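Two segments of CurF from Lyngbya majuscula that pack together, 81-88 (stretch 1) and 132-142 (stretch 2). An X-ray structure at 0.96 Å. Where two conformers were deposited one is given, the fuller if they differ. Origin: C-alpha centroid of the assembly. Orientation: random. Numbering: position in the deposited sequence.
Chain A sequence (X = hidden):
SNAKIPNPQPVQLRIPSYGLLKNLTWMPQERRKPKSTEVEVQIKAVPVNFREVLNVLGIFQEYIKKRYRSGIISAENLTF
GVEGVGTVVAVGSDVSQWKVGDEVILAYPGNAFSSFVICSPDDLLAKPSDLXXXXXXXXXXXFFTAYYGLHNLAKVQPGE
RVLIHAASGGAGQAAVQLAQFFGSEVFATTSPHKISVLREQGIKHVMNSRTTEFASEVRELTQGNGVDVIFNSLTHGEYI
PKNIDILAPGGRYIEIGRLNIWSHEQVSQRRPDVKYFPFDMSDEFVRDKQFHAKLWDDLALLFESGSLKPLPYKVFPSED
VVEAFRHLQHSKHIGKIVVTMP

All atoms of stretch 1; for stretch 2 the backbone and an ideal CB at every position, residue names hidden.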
# COMPACT_ATOMS: atom_id res chain seq x y z
N GLY A 81 -1.80 4.48 10.47
CA GLY A 81 -1.40 5.46 9.47
C GLY A 81 0.01 5.16 9.02
O GLY A 81 0.99 5.72 9.56
N VAL A 82 0.14 4.28 8.03
CA VAL A 82 1.41 3.82 7.54
C VAL A 82 1.95 4.70 6.40
O VAL A 82 3.00 4.42 5.82
CB VAL A 82 1.37 2.31 7.19
CG1 VAL A 82 1.11 1.47 8.43
CG2 VAL A 82 0.35 2.02 6.09
N GLU A 83 1.22 5.77 6.11
CA GLU A 83 1.55 6.74 5.08
C GLU A 83 0.60 7.92 5.29
O GLU A 83 -0.45 7.78 5.92
CB GLU A 83 1.32 6.14 3.67
CG GLU A 83 -0.11 5.63 3.46
CD GLU A 83 -0.41 5.07 2.07
OE1 GLU A 83 0.14 5.65 1.09
OE2 GLU A 83 -1.19 4.10 1.99
N GLY A 84 0.96 9.07 4.75
CA GLY A 84 0.04 10.18 4.71
C GLY A 84 0.70 11.42 4.17
O GLY A 84 1.85 11.35 3.69
N VAL A 85 -0.02 12.54 4.23
CA VAL A 85 0.49 13.81 3.69
C VAL A 85 0.10 14.94 4.61
O VAL A 85 -0.94 14.88 5.29
CB VAL A 85 -0.04 14.10 2.26
CG1 VAL A 85 0.40 13.05 1.27
CG2 VAL A 85 -1.54 14.25 2.25
N GLY A 86 0.93 15.97 4.65
CA GLY A 86 0.58 17.14 5.44
C GLY A 86 1.57 18.26 5.25
O GLY A 86 2.32 18.32 4.26
N THR A 87 1.53 19.19 6.20
CA THR A 87 2.28 20.44 6.12
C THR A 87 3.19 20.57 7.32
O THR A 87 2.75 20.37 8.46
CB THR A 87 1.31 21.63 6.10
OG1 THR A 87 0.34 21.42 5.05
CG2 THR A 87 2.03 22.96 5.91
N VAL A 88 4.46 20.90 7.09
CA VAL A 88 5.39 21.14 8.21
C VAL A 88 4.93 22.40 8.98
O VAL A 88 4.80 23.48 8.39
CB VAL A 88 6.82 21.30 7.68
CG1 VAL A 88 7.78 21.69 8.81
CG2 VAL A 88 7.28 20.02 7.01
N UNK A 132 -3.32 17.67 -5.31
CA UNK A 132 -3.95 18.00 -4.04
C UNK A 132 -3.42 17.10 -2.92
O UNK A 132 -2.81 16.05 -3.19
CB UNK A 132 -5.47 17.87 -4.15
N UNK A 133 -3.67 17.49 -1.66
CA UNK A 133 -3.34 16.61 -0.55
C UNK A 133 -4.00 15.24 -0.68
O UNK A 133 -3.34 14.22 -0.50
CB UNK A 133 -3.75 17.26 0.77
N UNK A 134 -5.29 15.21 -1.00
CA UNK A 134 -6.00 13.93 -1.12
C UNK A 134 -5.42 13.08 -2.25
O UNK A 134 -5.24 11.88 -2.10
CB UNK A 134 -7.49 14.17 -1.36
N UNK A 135 -5.12 13.70 -3.40
CA UNK A 135 -4.49 12.96 -4.49
C UNK A 135 -3.15 12.38 -4.09
O UNK A 135 -2.83 11.23 -4.34
CB UNK A 135 -4.31 13.87 -5.71
N UNK A 136 -2.33 13.21 -3.45
CA UNK A 136 -1.00 12.77 -3.04
C UNK A 136 -1.06 11.67 -1.99
O UNK A 136 -0.16 10.84 -1.92
CB UNK A 136 -0.20 13.96 -2.50
N UNK A 137 -2.13 11.66 -1.20
CA UNK A 137 -2.34 10.64 -0.16
C UNK A 137 -2.58 9.26 -0.75
O UNK A 137 -2.55 8.29 0.01
CB UNK A 137 -3.52 11.03 0.73
N UNK A 138 -2.82 9.15 -2.06
CA UNK A 138 -2.99 7.83 -2.66
C UNK A 138 -1.67 7.16 -3.03
O UNK A 138 -1.69 6.00 -3.43
CB UNK A 138 -3.87 7.94 -3.91
N UNK A 139 -0.54 7.86 -2.92
CA UNK A 139 0.68 7.40 -3.59
C UNK A 139 1.52 6.38 -2.83
O UNK A 139 1.87 5.34 -3.38
CB UNK A 139 1.56 8.61 -3.90
N UNK A 140 1.94 6.70 -1.59
CA UNK A 140 3.12 6.07 -1.01
C UNK A 140 3.06 4.54 -0.92
O UNK A 140 3.85 3.84 -1.56
CB UNK A 140 3.35 6.64 0.39
N UNK A 141 2.18 3.99 -0.09
CA UNK A 141 2.30 2.57 0.15
C UNK A 141 1.98 1.77 -1.12
O UNK A 141 2.67 0.79 -1.45
CB UNK A 141 1.38 2.15 1.30
N UNK A 142 0.93 2.15 -1.84
CA UNK A 142 0.51 1.35 -3.00
C UNK A 142 1.55 1.38 -4.13
O UNK A 142 1.90 0.34 -4.68
CB UNK A 142 -0.83 1.86 -3.52

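Position 132 lies just before a helix, with nothing of stretch 1 within reach of its CB. The first turn of a helix has free NH groups, so Ser, Thr, Asp or Asn would suit. It is Ser 132, whose OG accepts from the backbone N of 135 (3.0 Å), a capping bond.

Position 133 is helical, and its CB points sideways, with the ideal CB 4.0 Å from Val 85 CG2. Alongside run Val 85, the carbonyl of Gly 86 and Thr 87, so a long, flexible apolar chain such as Leu or Met could follow the strand. Met 133 does this: its SD lies 3.6 Å from Val 85 CG2, and its CE reaches 3.7 Å from both Gly 86 O and Thr 87 OG1.

At 134 and 135 the CB points away, and stretch 1 imposes no choice. Val 134 makes no contact across. Glu 135 turns back to the cap, its OE1 accepting from Ser 132 N (3.0 Å).

Positions 136 and 137 pass over Val 85 with CB sideways, their ideal CB atoms 3.9 Å from its CG1 and 4.1 Å from its CG2. Such close quarters favour a small residue. Both are alanine: Ala 136 CB sits 4.0 Å from Val 85 CG1, and Ala 137 CB 4.0 Å from Val 85 CG2.

Position 138 points away; a small polar residue could satisfy nearby backbone. Thr 138 OG1 donates to Glu 135 O (2.8 Å). At 139 the CB is sideways and beyond reach, leaving many types possible; Ile 139 scarcely touches stretch 1.

At 140 the CB points toward Glu 83, its ideal position 3.4 Å from OE1. A second acidic group would be unfavourable here, whereas an apolar or aromatic chain could extend past the carboxylate. In Phe 140, chi1 is t and the ring lies obliquely to Glu 83 CB and Val 82 O, with CD2 4.2 Å from Val 82 O.

Position 141 also points toward stretch 1, its ideal CB a tight 3.3 Å from Glu 83 OE2 and 4.9 Å from Val 82 CG2. Its backbone N meets Glu 83 OE1 at 2.9 Å in a nearly straight hydrogen bond that any residue but proline, which lacks the N-H, could make. A flexible apolar residue suits the space beside Val 82, and Met 141 brings its CE 3.8 Å from Val 82 CG2.

At 142 the CB is sideways and free of contact, so several types fit. The backbone N of Ser 142 donates to water 1, N to water O 2.9 Å, and this water donates to Glu 83 OE1 (water O to OE1 2.8 Å), linking the stretches.

Stretch 2, residues 132-142: SMVEAATIFMS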
# COMPACT_ATOMS: atom_id res chain seq x y z
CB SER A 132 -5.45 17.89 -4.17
OG SER A 132 -5.81 16.52 -4.27
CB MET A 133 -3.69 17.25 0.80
CG MET A 133 -2.79 18.42 1.19
SD MET A 133 -1.19 17.84 1.72
CE MET A 133 -0.35 19.37 2.00
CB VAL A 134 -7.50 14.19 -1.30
CG1 VAL A 134 -8.20 12.94 -1.80
CG2 VAL A 134 -8.11 14.63 0.04
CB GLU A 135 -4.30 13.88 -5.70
CG GLU A 135 -5.57 14.11 -6.50
CD GLU A 135 -5.39 15.09 -7.65
OE1 GLU A 135 -4.68 16.11 -7.48
OE2 GLU A 135 -6.01 14.84 -8.70
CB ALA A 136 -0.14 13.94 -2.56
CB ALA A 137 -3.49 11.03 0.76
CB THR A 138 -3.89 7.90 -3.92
OG1 THR A 138 -3.18 8.52 -5.02
CG2 THR A 138 -5.20 8.56 -3.67
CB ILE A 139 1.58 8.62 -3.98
CG1 ILE A 139 0.88 9.49 -5.01
CG2 ILE A 139 2.94 8.14 -4.47
CD1 ILE A 139 1.60 10.78 -5.33
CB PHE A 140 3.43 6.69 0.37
CG PHE A 140 4.67 6.14 1.02
CD1 PHE A 140 5.94 6.62 0.68
CD2 PHE A 140 4.59 5.11 1.95
CE1 PHE A 140 7.07 6.09 1.26
CE2 PHE A 140 5.73 4.57 2.54
CZ PHE A 140 6.97 5.06 2.18
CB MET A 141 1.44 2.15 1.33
CG MET A 141 1.66 0.73 1.77
SD MET A 141 3.31 0.28 2.32
CE MET A 141 3.28 0.95 3.98
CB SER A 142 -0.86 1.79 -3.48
OG SER A 142 -1.85 1.64 -2.49
O HOH W 1 -0.83 4.37 -1.26
O HOH W 2 -0.29 8.34 1.63
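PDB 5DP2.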